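Local coordinates for uncharacterized protein (Bacteroides eggerthii, PDB 4FTD) that is of unknown function but joins an immunoglobulin-like domain to a six-bladed beta-propeller and may have a part in carbohydrate metabolism, at residues Leu18-Leu23 / Lys42-Pro47; Ile37-Lys42 / Lys99-Lys104; Asp191-Ala196 / Ser205-Gly210; Pro214-Tyr219 / Ile230-Val235. All blocks are in the same frame, centred on the assembly; numbering follows the deposited sequence.

Contact 1 of 4, residues Leu18-Leu23 / Lys42-Pro47; sequences LSIKIL and KTINFP
I20 and I22 on one side meet I44 and F46 on the other inside the N-terminal immunoglobulin-like domain. Strands 17-22 and 43-45 are not paired with each other; strand 31-38 runs between them in the sheet, so no hydrogen bond crosses and side chains make nearly all of the contact. The two isoleucines of 18-23 are two residues apart and point the same way. I22 CD1 is the bump, set over the centre of one face of the F46 ring, 3.6 Å from the ring centroid and only 3° off the normal, a CH-pi contact that suits a flat ring meeting a slim branch. Beside it, I20 CG2 approaches F46 CZ obliquely at 4.2 Å, while K21 CA lies at the ring edge and K21 CB points away. An alanine at F46 would probably open a gap where the ring faces the I22 CD1 methyl and also cost M103 a neighbour. L90 packs on both I20 and I44 from strand 85-93, and I60 on I20 and I22 from strand 58-64. I20 and I44 cross at about a right angle; I20 CG1 is anti to the backbone N (chi1 -167°), which puts I20 CG2 toward I44 CG2, 3.7 Å away.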
loop_
_atom_site.group_PDB
_atom_site.type_symbol
_atom_site.label_atom_id
_atom_site.label_comp_id
_atom_site.label_asym_id
_atom_site.label_seq_id
_atom_site.Cartn_x
_atom_site.Cartn_y
_atom_site.Cartn_z
ATOM N N LEU A 18 27.771 37.830 -14.058
ATOM C CA LEU A 18 28.055 37.622 -12.625
ATOM C C LEU A 18 26.790 37.227 -11.805
ATOM O O LEU A 18 26.871 36.464 -10.850
ATOM C CB LEU A 18 28.730 38.893 -12.084
ATOM C CG LEU A 18 29.955 39.388 -12.862
ATOM C CD1 LEU A 18 30.435 40.758 -12.392
ATOM C CD2 LEU A 18 31.062 38.355 -12.744
ATOM N N SER A 19 25.611 37.741 -12.174
ATOM C CA SER A 19 24.352 37.325 -11.522
ATOM C C SER A 19 23.180 37.681 -12.421
ATOM O O SER A 19 23.299 38.545 -13.274
ATOM C CB SER A 19 24.165 37.973 -10.138
ATOM O OG SER A 19 23.917 39.361 -10.247
ATOM N N ILE A 20 22.064 36.996 -12.236
ATOM C CA ILE A 20 20.893 37.211 -13.078
ATOM C C ILE A 20 19.626 36.839 -12.284
ATOM O O ILE A 20 19.628 35.927 -11.441
ATOM C CB ILE A 20 21.040 36.411 -14.409
ATOM C CG1 ILE A 20 19.981 36.868 -15.447
ATOM C CG2 ILE A 20 21.093 34.904 -14.131
ATOM C CD1 ILE A 20 20.191 36.394 -16.870
ATOM N N LYS A 21 18.583 37.614 -12.502
ATOM C CA LYS A 21 17.267 37.354 -11.949
ATOM C C LYS A 21 16.197 37.646 -12.960
ATOM O O LYS A 21 16.358 38.547 -13.817
ATOM C CB LYS A 21 16.981 38.114 -10.650
ATOM C CG LYS A 21 17.824 39.316 -10.317
ATOM C CD LYS A 21 17.276 40.020 -9.074
ATOM C CE LYS A 21 18.299 40.932 -8.411
ATOM N NZ LYS A 21 17.709 41.833 -7.366
ATOM N N ILE A 22 15.127 36.864 -12.862
ATOM C CA ILE A 22 13.866 37.134 -13.564
ATOM C C ILE A 22 13.040 37.972 -12.579
ATOM O O ILE A 22 12.897 37.614 -11.418
ATOM C CB ILE A 22 13.136 35.842 -13.948
ATOM C CG1 ILE A 22 13.877 35.110 -15.076
ATOM C CG2 ILE A 22 11.674 36.111 -14.361
ATOM C CD1 ILE A 22 13.478 33.657 -15.166
ATOM N N LEU A 23 12.542 39.114 -13.021
ATOM C CA LEU A 23 11.836 40.033 -12.117
ATOM C C LEU A 23 10.314 39.829 -12.098
ATOM O O LEU A 23 9.638 40.268 -11.169
ATOM C CB LEU A 23 12.168 41.475 -12.517
ATOM C CG LEU A 23 13.629 41.899 -12.565
ATOM C CD1 LEU A 23 13.655 43.300 -13.220
ATOM C CD2 LEU A 23 14.253 41.928 -11.161
ATOM N N LYS A 42 28.671 27.487 -19.366
ATOM C CA LYS A 42 27.952 28.594 -20.002
ATOM C C LYS A 42 26.433 28.315 -19.983
ATOM O O LYS A 42 25.765 28.373 -21.009
ATOM C CB LYS A 42 28.455 28.842 -21.445
ATOM C CG LYS A 42 29.974 28.893 -21.654
ATOM C CD LYS A 42 30.686 30.092 -21.020
ATOM C CE LYS A 42 32.203 29.883 -21.065
ATOM N NZ LYS A 42 32.955 30.627 -20.014
ATOM N N THR A 43 25.895 27.997 -18.807
ATOM C CA THR A 43 24.455 27.757 -18.651
ATOM C C THR A 43 23.902 28.614 -17.529
ATOM O O THR A 43 24.631 29.057 -16.622
ATOM C CB THR A 43 24.145 26.272 -18.335
ATOM O OG1 THR A 43 24.722 25.949 -17.069
ATOM C CG2 THR A 43 24.731 25.326 -19.423
ATOM N N ILE A 44 22.603 28.859 -17.616
ATOM C CA ILE A 44 21.874 29.581 -16.603
ATOM C C ILE A 44 20.612 28.770 -16.316
ATOM O O ILE A 44 19.901 28.379 -17.240
ATOM C CB ILE A 44 21.470 31.005 -17.048
ATOM C CG1 ILE A 44 22.689 31.857 -17.519
ATOM C CG2 ILE A 44 20.721 31.712 -15.903
ATOM C CD1 ILE A 44 22.331 33.073 -18.385
ATOM N N ASN A 45 20.368 28.503 -15.041
ATOM C CA ASN A 45 19.135 27.855 -14.574
ATOM C C ASN A 45 18.427 28.677 -13.502
ATOM O O ASN A 45 19.013 29.547 -12.876
ATOM C CB ASN A 45 19.402 26.422 -14.063
ATOM C CG ASN A 45 19.680 25.479 -15.193
ATOM O OD1 ASN A 45 18.751 24.962 -15.792
ATOM N ND2 ASN A 45 20.946 25.366 -15.586
ATOM N N PHE A 46 17.149 28.375 -13.333
ATOM C CA PHE A 46 16.297 28.983 -12.322
ATOM C C PHE A 46 15.462 27.909 -11.668
ATOM O O PHE A 46 15.202 26.885 -12.286
ATOM C CB PHE A 46 15.316 29.970 -12.982
ATOM C CG PHE A 46 15.986 31.123 -13.654
ATOM C CD1 PHE A 46 16.376 31.028 -14.985
ATOM C CD2 PHE A 46 16.242 32.292 -12.953
ATOM C CE1 PHE A 46 17.014 32.100 -15.620
ATOM C CE2 PHE A 46 16.898 33.355 -13.565
ATOM C CZ PHE A 46 17.274 33.259 -14.899
ATOM N N PRO A 47 14.990 28.161 -10.445
ATOM C CA PRO A 47 13.951 27.255 -9.916
ATOM C C PRO A 47 12.736 27.241 -10.861
ATOM O O PRO A 47 12.524 28.171 -11.657
ATOM C CB PRO A 47 13.590 27.846 -8.558
ATOM C CG PRO A 47 14.421 29.062 -8.364
ATOM C CD PRO A 47 15.402 29.197 -9.493
#

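Contact 2 of 4, residues Ile37-Lys42 / Lys99-Lys104; sequences IDEAKK and KDYLMK
E39 is held by K99 and Y101 through its two carboxylate oxygens. They divide the work: OE1 accepts from Y101 OH at 2.6 Å through its syn lone pair, lying in the plane of the phenol ring at its edge, while OE2 forms a salt bridge with K99 NZ at 2.8 Å. K42 NZ also reaches E39 OE2, from the face opposite K99, in one of two conformers, so this third bond is less certain. Glutamate suits the place because its chain can bend: CG is anti to the backbone N and the chain turns at chi2 (61°). I37 CG2 approaches the phenol ring obliquely, 3.9 Å from Y101 CE2. The backbone adds one bond, L102 N to K42 O, 2.9 Å and nearly straight (171°).

Further out, K99 NZ bonds T15 O and Y101 OH bonds L17 N, so the first ordered residues of the chain probably position both partners of E39. The turn carrying E39 leads from strand 31-38 into strand 43-45, which runs parallel to strand 98-106; on its other flank strand 98-106 pairs with 85-93.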
loop_
_atom_site.group_PDB
_atom_site.type_symbol
_atom_site.label_atom_id
_atom_site.label_comp_id
_atom_site.label_asym_id
_atom_site.label_seq_id
_atom_site.Cartn_x
_atom_site.Cartn_y
_atom_site.Cartn_z
ATOM N N ILE A 37 24.297 30.443 -12.386
ATOM C CA ILE A 37 25.183 30.509 -13.547
ATOM C C ILE A 37 26.302 29.498 -13.396
ATOM O O ILE A 37 26.985 29.494 -12.389
ATOM C CB ILE A 37 25.799 31.919 -13.711
ATOM C CG1 ILE A 37 24.674 32.976 -13.742
ATOM C CG2 ILE A 37 26.643 31.999 -14.996
ATOM C CD1 ILE A 37 25.092 34.361 -13.334
ATOM N N ASP A 38 26.452 28.616 -14.375
ATOM C CA ASP A 38 27.593 27.701 -14.417
ATOM C C ASP A 38 28.503 28.255 -15.503
ATOM O O ASP A 38 28.258 28.051 -16.685
ATOM C CB ASP A 38 27.151 26.271 -14.728
ATOM C CG ASP A 38 28.273 25.258 -14.541
ATOM O OD1 ASP A 38 29.431 25.572 -14.894
ATOM O OD2 ASP A 38 27.991 24.155 -14.020
ATOM N N GLU A 39 29.550 28.969 -15.103
ATOM C CA GLU A 39 30.426 29.641 -16.065
ATOM C C GLU A 39 31.211 28.706 -16.986
ATOM O O GLU A 39 31.424 29.040 -18.145
ATOM C CB GLU A 39 31.386 30.596 -15.339
ATOM C CG GLU A 39 32.292 31.413 -16.268
ATOM C CD GLU A 39 31.524 32.310 -17.216
ATOM O OE1 GLU A 39 30.425 32.761 -16.838
ATOM O OE2 GLU A 39 32.022 32.569 -18.330
ATOM N N ALA A 40 31.660 27.560 -16.471
ATOM C CA ALA A 40 32.436 26.607 -17.278
ATOM C C ALA A 40 31.550 26.036 -18.382
ATOM O O ALA A 40 31.986 25.915 -19.531
ATOM C CB ALA A 40 33.015 25.486 -16.412
ATOM N N LYS A 41 30.297 25.725 -18.031
ATOM C CA LYS A 41 29.323 25.155 -18.981
ATOM C C LYS A 41 28.531 26.215 -19.763
ATOM O O LYS A 41 27.824 25.877 -20.717
ATOM C CB LYS A 41 28.362 24.222 -18.238
ATOM C CG LYS A 41 29.073 23.005 -17.663
ATOM C CD LYS A 41 28.177 22.191 -16.743
ATOM C CE LYS A 41 28.982 21.067 -16.093
ATOM N NZ LYS A 41 28.268 20.482 -14.928
ATOM N N LYS A 42 28.671 27.487 -19.366
ATOM C CA LYS A 42 27.952 28.594 -20.002
ATOM C C LYS A 42 26.433 28.315 -19.983
ATOM O O LYS A 42 25.765 28.373 -21.009
ATOM C CB LYS A 42 28.455 28.842 -21.445
ATOM C CG LYS A 42 29.974 28.893 -21.654
ATOM C CD LYS A 42 30.686 30.092 -21.020
ATOM C CE LYS A 42 32.203 29.883 -21.065
ATOM N NZ LYS A 42 32.955 30.627 -20.014
ATOM N N LYS A 99 29.672 36.752 -25.510
ATOM C CA LYS A 99 29.629 35.430 -24.895
ATOM C C LYS A 99 28.189 34.995 -24.827
ATOM O O LYS A 99 27.323 35.750 -24.399
ATOM C CB LYS A 99 30.243 35.441 -23.491
ATOM C CG LYS A 99 30.323 34.056 -22.836
ATOM C CD LYS A 99 30.976 34.075 -21.459
ATOM C CE LYS A 99 32.495 34.163 -21.522
ATOM N NZ LYS A 99 33.065 34.461 -20.178
ATOM N N ASP A 100 27.935 33.765 -25.259
ATOM C CA ASP A 100 26.589 33.196 -25.254
ATOM C C ASP A 100 26.413 32.172 -24.116
ATOM O O ASP A 100 27.223 31.265 -23.938
ATOM C CB ASP A 100 26.298 32.522 -26.584
ATOM C CG ASP A 100 26.022 33.517 -27.732
ATOM O OD1 ASP A 100 25.854 34.733 -27.491
ATOM O OD2 ASP A 100 25.941 33.054 -28.900
ATOM N N TYR A 101 25.347 32.353 -23.342
ATOM C CA TYR A 101 24.951 31.441 -22.273
ATOM C C TYR A 101 23.646 30.794 -22.728
ATOM O O TYR A 101 22.820 31.448 -23.369
ATOM C CB TYR A 101 24.702 32.238 -20.970
ATOM C CG TYR A 101 25.957 32.786 -20.322
ATOM C CD1 TYR A 101 26.500 34.011 -20.720
ATOM C CD2 TYR A 101 26.582 32.107 -19.285
ATOM C CE1 TYR A 101 27.635 34.525 -20.116
ATOM C CE2 TYR A 101 27.726 32.616 -18.690
ATOM C CZ TYR A 101 28.239 33.831 -19.111
ATOM O OH TYR A 101 29.370 34.356 -18.532
ATOM N N LEU A 102 23.472 29.517 -22.405
ATOM C CA LEU A 102 22.232 28.791 -22.674
ATOM C C LEU A 102 21.364 28.893 -21.421
ATOM O O LEU A 102 21.679 28.300 -20.375
ATOM C CB LEU A 102 22.505 27.323 -23.033
ATOM C CG LEU A 102 22.853 27.123 -24.495
ATOM C CD1 LEU A 102 23.154 25.645 -24.780
ATOM C CD2 LEU A 102 21.684 27.645 -25.332
HETATM N N MSE A 103 20.272 29.645 -21.537
HETATM C CA MSE A 103 19.413 29.938 -20.405
HETATM C C MSE A 103 18.131 29.124 -20.455
HETATM O O MSE A 103 17.337 29.298 -21.365
HETATM C CB MSE A 103 19.107 31.432 -20.344
HETATM C CG MSE A 103 18.238 31.807 -19.153
HETATM SE SE MSE A 103 18.115 33.739 -18.892
HETATM C CE MSE A 103 16.107 33.941 -18.663
ATOM N N LYS A 104 17.940 28.262 -19.447
ATOM C CA LYS A 104 16.798 27.351 -19.390
ATOM C C LYS A 104 15.774 27.832 -18.363
ATOM O O LYS A 104 16.129 28.128 -17.216
ATOM C CB LYS A 104 17.251 25.931 -19.037
ATOM C CG LYS A 104 16.145 24.873 -19.132
ATOM C CD LYS A 104 16.598 23.538 -18.556
ATOM C CE LYS A 104 17.684 22.898 -19.412
ATOM N NZ LYS A 104 18.073 21.578 -18.855
#

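Contact 3 of 4, residues Asp191-Ala196 / Ser205-Gly210; sequences DYNMGA and SSLSGG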
loop_
_atom_site.group_PDB
_atom_site.type_symbol
_atom_site.label_atom_id
_atom_site.label_comp_id
_atom_site.label_asym_id
_atom_site.label_seq_id
_atom_site.Cartn_x
_atom_site.Cartn_y
_atom_site.Cartn_z
ATOM N N ASP A 191 -8.496 -23.327 18.406
ATOM C CA ASP A 191 -9.402 -22.364 19.056
ATOM C C ASP A 191 -9.479 -21.033 18.280
ATOM O O ASP A 191 -10.441 -20.326 18.354
ATOM C CB ASP A 191 -8.891 -22.053 20.437
ATOM C CG ASP A 191 -9.017 -23.236 21.418
ATOM O OD1 ASP A 191 -9.848 -24.130 21.226
ATOM O OD2 ASP A 191 -8.252 -23.205 22.394
ATOM N N TYR A 192 -8.357 -20.640 17.696
ATOM C CA TYR A 192 -8.239 -19.462 16.849
ATOM C C TYR A 192 -7.075 -19.698 15.866
ATOM O O TYR A 192 -6.163 -20.488 16.116
ATOM C CB TYR A 192 -8.103 -18.169 17.618
ATOM C CG TYR A 192 -7.408 -18.353 18.943
ATOM C CD1 TYR A 192 -6.029 -18.477 18.995
ATOM C CD2 TYR A 192 -8.133 -18.440 20.117
ATOM C CE1 TYR A 192 -5.387 -18.730 20.190
ATOM C CE2 TYR A 192 -7.484 -18.668 21.352
ATOM C CZ TYR A 192 -6.124 -18.812 21.353
ATOM O OH TYR A 192 -5.429 -19.033 22.470
ATOM N N ASN A 193 -7.148 -18.981 14.763
ATOM C CA ASN A 193 -6.221 -19.119 13.663
ATOM C C ASN A 193 -6.107 -17.842 12.880
ATOM O O ASN A 193 -5.053 -17.232 12.887
ATOM C CB ASN A 193 -6.621 -20.284 12.786
ATOM C CG ASN A 193 -5.513 -20.703 11.805
ATOM O OD1 ASN A 193 -4.363 -20.820 12.215
ATOM N ND2 ASN A 193 -5.855 -20.959 10.525
HETATM N N MSE A 194 -7.187 -17.372 12.239
HETATM C CA MSE A 194 -7.138 -16.064 11.519
HETATM C C MSE A 194 -7.779 -14.999 12.399
HETATM O O MSE A 194 -8.456 -15.305 13.342
HETATM C CB MSE A 194 -7.922 -16.144 10.209
HETATM C CG MSE A 194 -7.350 -17.124 9.244
HETATM SE SE MSE A 194 -5.554 -16.497 8.582
HETATM C CE MSE A 194 -4.305 -17.839 9.333
ATOM N N GLY A 195 -7.565 -13.738 12.056
ATOM C CA GLY A 195 -8.286 -12.655 12.717
ATOM C C GLY A 195 -7.970 -11.349 12.012
ATOM O O GLY A 195 -7.208 -11.342 11.045
ATOM N N ALA A 196 -8.439 -10.256 12.571
ATOM C CA ALA A 196 -8.265 -8.957 11.955
ATOM C C ALA A 196 -8.580 -7.880 12.996
ATOM O O ALA A 196 -9.418 -8.061 13.894
ATOM C CB ALA A 196 -9.201 -8.830 10.734
ATOM N N SER A 205 -11.237 -15.994 14.362
ATOM C CA SER A 205 -12.000 -17.138 13.954
ATOM C C SER A 205 -11.242 -18.430 14.276
ATOM O O SER A 205 -10.006 -18.460 14.173
ATOM C CB SER A 205 -12.336 -17.058 12.477
ATOM O OG SER A 205 -11.190 -16.753 11.649
ATOM N N SER A 206 -11.991 -19.484 14.600
ATOM C CA SER A 206 -11.417 -20.788 14.864
ATOM C C SER A 206 -11.029 -21.473 13.541
ATOM O O SER A 206 -11.308 -20.930 12.444
ATOM C CB SER A 206 -12.413 -21.657 15.662
ATOM O OG SER A 206 -13.503 -22.119 14.903
ATOM N N LEU A 207 -10.390 -22.621 13.666
ATOM C CA LEU A 207 -10.119 -23.544 12.578
ATOM C C LEU A 207 -11.067 -24.733 12.815
ATOM O O LEU A 207 -10.991 -25.388 13.861
ATOM C CB LEU A 207 -8.656 -24.025 12.492
ATOM C CG LEU A 207 -8.509 -25.062 11.339
ATOM C CD1 LEU A 207 -8.168 -24.281 10.133
ATOM C CD2 LEU A 207 -7.419 -26.068 11.613
ATOM N N SER A 208 -11.992 -24.945 11.860
ATOM C CA SER A 208 -12.920 -26.049 11.884
ATOM C C SER A 208 -12.337 -27.177 11.033
ATOM O O SER A 208 -12.293 -27.053 9.806
ATOM C CB SER A 208 -14.293 -25.628 11.274
ATOM O OG SER A 208 -15.177 -26.742 11.115
ATOM N N GLY A 209 -11.963 -28.287 11.654
ATOM C CA GLY A 209 -11.369 -29.427 10.947
ATOM C C GLY A 209 -12.320 -30.446 10.321
ATOM O O GLY A 209 -11.867 -31.412 9.751
ATOM N N GLY A 210 -13.631 -30.252 10.421
ATOM C CA GLY A 210 -14.582 -31.182 9.792
ATOM C C GLY A 210 -15.950 -30.598 9.974
ATOM O O GLY A 210 -16.090 -29.558 10.607
HETATM O O HOH W 1 -9.646 -18.927 11.281
#
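N193 and M194 both face S205 in a classic beta bulge, within the hairpin of strands 190-198 and 201-207 that opens one four-stranded blade of the beta-propeller. S205 N donates to M194 O at 3.0 Å, and S205 O accepts from N193 N, also at 3.0 Å. The second bond is bent at the hydrogen (133°), although the donor lies nearly along the C=O axis. Y192 CA adds a CA-H...O contact to S205 O at 3.4 Å.

A water sits beside the bulge: it accepts from M194 N at 3.1 Å, probably donates to S206 O at 2.9 Å and shares a hydrogen bond with S205 OG at 2.7 Å. The short serine side chain suits this place, because with OG between the backbone N and the carbonyl carbon (chi1 49°) the hydroxyl can serve the water and Y251 OH together. N193 lies alongside L207, pointing the same way, and its ND2 bonds G246 O. S206 OG turns to the next strand, to K216 N and P214 O.

In this buried setting the water gives M194 N an acceptor and S206 O a probable donor where the bulge breaks the regular pairing, so the irregularity probably costs few hydrogen bonds.

Contact 4 of 4, residues Pro214-Tyr219 / Ile230-Val235; sequences PFKIYY and IANINV
F215 with I233 and I217 with A231 are hydrogen-bonded antiparallel pairs, on strands whose axes run at 174° and come within 4.5 Å. I233 N donates to F215 O at 2.9 Å and I217 N to A231 O at 3.0 Å; the return bond from F215 N is weak. I230 and A231 both face I217 as a classic beta bulge, and I217 O takes two donors, I230 N at 2.8 Å and A231 N at 3.2 Å.

F215, I217, A231 and I233 share one face of the sheet. The small A231 lets the I217 side chain lie close, I217 CD1 to A231 CB at 3.9 Å, while I233 runs beside F215, pointing the same way. I230 CG1 sits between the backbone N and the carbonyl carbon (chi1 65°), which brings it against I217 CG2. These are the outer two strands of a propeller blade, and their apolar face packs on the neighbouring blade: F215 meets the F263 ring edge-to-face, I230 and A231 touch V282, and I233 touches I287.

K216 and N232, a non-hydrogen-bonded pair, occupy the other face. The K216 methylenes lie alongside the N232 amide, with K216 CG 3.7 Å from N232 OD1. A long chain bent at chi3 (75°) ends at K216 NZ, which donates to Y218 OH at 3.0 Å and to K186 O. An alanine at K216 would probably leave the Y218 hydroxyl and the K186 carbonyl without this donor and uncover the flank of N232. Across the strand end, Y219 CB rests on I230 CG2.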
loop_
_atom_site.group_PDB
_atom_site.type_symbol
_atom_site.label_atom_id
_atom_site.label_comp_id
_atom_site.label_asym_id
_atom_site.label_seq_id
_atom_site.Cartn_x
_atom_site.Cartn_y
_atom_site.Cartn_z
ATOM N N PRO A 214 -16.719 -26.969 15.623
ATOM C CA PRO A 214 -17.248 -25.603 15.676
ATOM C C PRO A 214 -16.406 -24.587 14.881
ATOM O O PRO A 214 -15.177 -24.559 14.987
ATOM C CB PRO A 214 -17.232 -25.267 17.161
ATOM C CG PRO A 214 -17.313 -26.601 17.863
ATOM C CD PRO A 214 -16.501 -27.513 16.985
ATOM N N PHE A 215 -17.086 -23.824 14.039
ATOM C CA PHE A 215 -16.492 -22.752 13.296
ATOM C C PHE A 215 -16.982 -21.437 13.878
ATOM O O PHE A 215 -18.036 -20.973 13.538
ATOM C CB PHE A 215 -16.781 -22.926 11.804
ATOM C CG PHE A 215 -16.015 -21.977 10.899
ATOM C CD1 PHE A 215 -14.664 -21.685 11.106
ATOM C CD2 PHE A 215 -16.611 -21.523 9.709
ATOM C CE1 PHE A 215 -13.960 -20.847 10.258
ATOM C CE2 PHE A 215 -15.898 -20.695 8.841
ATOM C CZ PHE A 215 -14.577 -20.373 9.102
ATOM N N LYS A 216 -16.183 -20.887 14.788
ATOM C CA LYS A 216 -16.597 -19.798 15.641
ATOM C C LYS A 216 -15.889 -18.534 15.272
ATOM O O LYS A 216 -14.753 -18.591 14.778
ATOM C CB LYS A 216 -16.353 -20.188 17.100
ATOM C CG LYS A 216 -17.128 -21.440 17.511
ATOM C CD LYS A 216 -16.860 -21.870 18.937
ATOM C CE LYS A 216 -17.564 -20.955 19.896
ATOM N NZ LYS A 216 -17.188 -21.320 21.271
ATOM N N ILE A 217 -16.596 -17.420 15.432
ATOM C CA ILE A 217 -16.083 -16.072 15.223
ATOM C C ILE A 217 -16.347 -15.303 16.518
ATOM O O ILE A 217 -17.465 -15.330 17.074
ATOM C CB ILE A 217 -16.735 -15.341 14.050
ATOM C CG1 ILE A 217 -16.670 -16.222 12.770
ATOM C CG2 ILE A 217 -16.114 -13.982 13.810
ATOM C CD1 ILE A 217 -17.408 -15.649 11.577
ATOM N N TYR A 218 -15.287 -14.668 16.974
ATOM C CA TYR A 218 -15.265 -13.903 18.180
ATOM C C TYR A 218 -14.959 -12.425 17.899
ATOM O O TYR A 218 -14.226 -12.097 16.948
ATOM C CB TYR A 218 -14.171 -14.443 19.073
ATOM C CG TYR A 218 -14.338 -15.909 19.457
ATOM C CD1 TYR A 218 -13.817 -16.914 18.658
ATOM C CD2 TYR A 218 -15.019 -16.272 20.634
ATOM C CE1 TYR A 218 -13.904 -18.261 19.027
ATOM C CE2 TYR A 218 -15.136 -17.611 21.009
ATOM C CZ TYR A 218 -14.585 -18.601 20.197
ATOM O OH TYR A 218 -14.644 -19.899 20.575
ATOM N N TYR A 219 -15.453 -11.566 18.811
ATOM C CA TYR A 219 -15.379 -10.129 18.691
ATOM C C TYR A 219 -14.999 -9.474 20.014
ATOM O O TYR A 219 -15.556 -9.830 21.072
ATOM C CB TYR A 219 -16.775 -9.624 18.261
ATOM C CG TYR A 219 -16.975 -8.103 18.200
ATOM C CD1 TYR A 219 -16.685 -7.386 17.045
ATOM C CD2 TYR A 219 -17.567 -7.417 19.248
ATOM C CE1 TYR A 219 -16.912 -6.022 16.972
ATOM C CE2 TYR A 219 -17.779 -6.051 19.179
ATOM C CZ TYR A 219 -17.446 -5.362 18.033
ATOM O OH TYR A 219 -17.652 -4.006 17.929
ATOM N N ILE A 230 -19.802 -14.228 18.240
ATOM C CA ILE A 230 -20.753 -13.684 17.252
ATOM C C ILE A 230 -21.174 -14.701 16.193
ATOM O O ILE A 230 -22.124 -14.459 15.478
ATOM C CB ILE A 230 -20.273 -12.329 16.622
ATOM C CG1 ILE A 230 -18.997 -12.465 15.794
ATOM C CG2 ILE A 230 -20.108 -11.303 17.732
ATOM C CD1 ILE A 230 -18.657 -11.234 14.951
ATOM N N ALA A 231 -20.495 -15.843 16.109
ATOM C CA ALA A 231 -20.922 -16.941 15.226
ATOM C C ALA A 231 -20.426 -18.238 15.757
ATOM O O ALA A 231 -19.327 -18.316 16.355
ATOM C CB ALA A 231 -20.402 -16.754 13.812
ATOM N N ASN A 232 -21.225 -19.261 15.529
ATOM C CA ASN A 232 -20.913 -20.642 15.830
ATOM C C ASN A 232 -21.551 -21.477 14.707
ATOM O O ASN A 232 -22.650 -21.978 14.827
ATOM C CB ASN A 232 -21.354 -20.993 17.267
ATOM C CG ASN A 232 -20.809 -22.324 17.727
ATOM O OD1 ASN A 232 -20.378 -23.110 16.923
ATOM N ND2 ASN A 232 -20.884 -22.589 19.003
ATOM N N ILE A 233 -20.830 -21.552 13.595
ATOM C CA ILE A 233 -21.326 -22.052 12.325
ATOM C C ILE A 233 -21.151 -23.552 12.291
ATOM O O ILE A 233 -20.057 -24.094 12.563
ATOM C CB ILE A 233 -20.592 -21.371 11.148
ATOM C CG1 ILE A 233 -20.858 -19.855 11.165
ATOM C CG2 ILE A 233 -20.943 -22.029 9.821
ATOM C CD1 ILE A 233 -19.891 -19.053 10.318
ATOM N N ASN A 234 -22.280 -24.218 12.078
ATOM C CA ASN A 234 -22.340 -25.658 11.887
ATOM C C ASN A 234 -22.129 -25.884 10.401
ATOM O O ASN A 234 -23.064 -25.744 9.624
ATOM C CB ASN A 234 -23.699 -26.204 12.302
ATOM C CG ASN A 234 -23.742 -27.711 12.292
ATOM O OD1 ASN A 234 -23.034 -28.380 11.536
ATOM N ND2 ASN A 234 -24.564 -28.262 13.168
ATOM N N VAL A 235 -20.916 -26.273 10.021
ATOM C CA VAL A 235 -20.552 -26.422 8.613
ATOM C C VAL A 235 -21.354 -27.559 7.975
ATOM O O VAL A 235 -21.697 -27.492 6.791
ATOM C CB VAL A 235 -19.017 -26.591 8.444
ATOM C CG1 VAL A 235 -18.649 -26.904 6.976
ATOM C CG2 VAL A 235 -18.326 -25.298 8.884
#

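The four contacts fall into two pairs at opposite ends of an elongated chain. Contacts 1 and 2, with centres 9 Å apart, share K42 and belong to one sheet of the immunoglobulin-like domain: T43 O probably accepts from D38 N at 2.9 Å, and I44 CD1 packs on Y101 CB, tying the apolar interior to the polar cluster around E39. Contacts 3 and 4, again 9 Å apart, build one propeller blade in chain order, joined by a probable bond from S206 N to K216 O at 2.9 Å. Between the pairs the nearest atoms are about 47 Å apart, from contact 1 to contact 3, so the two pairs make no direct contact and belong to separate domains. No active site is known to relate them to.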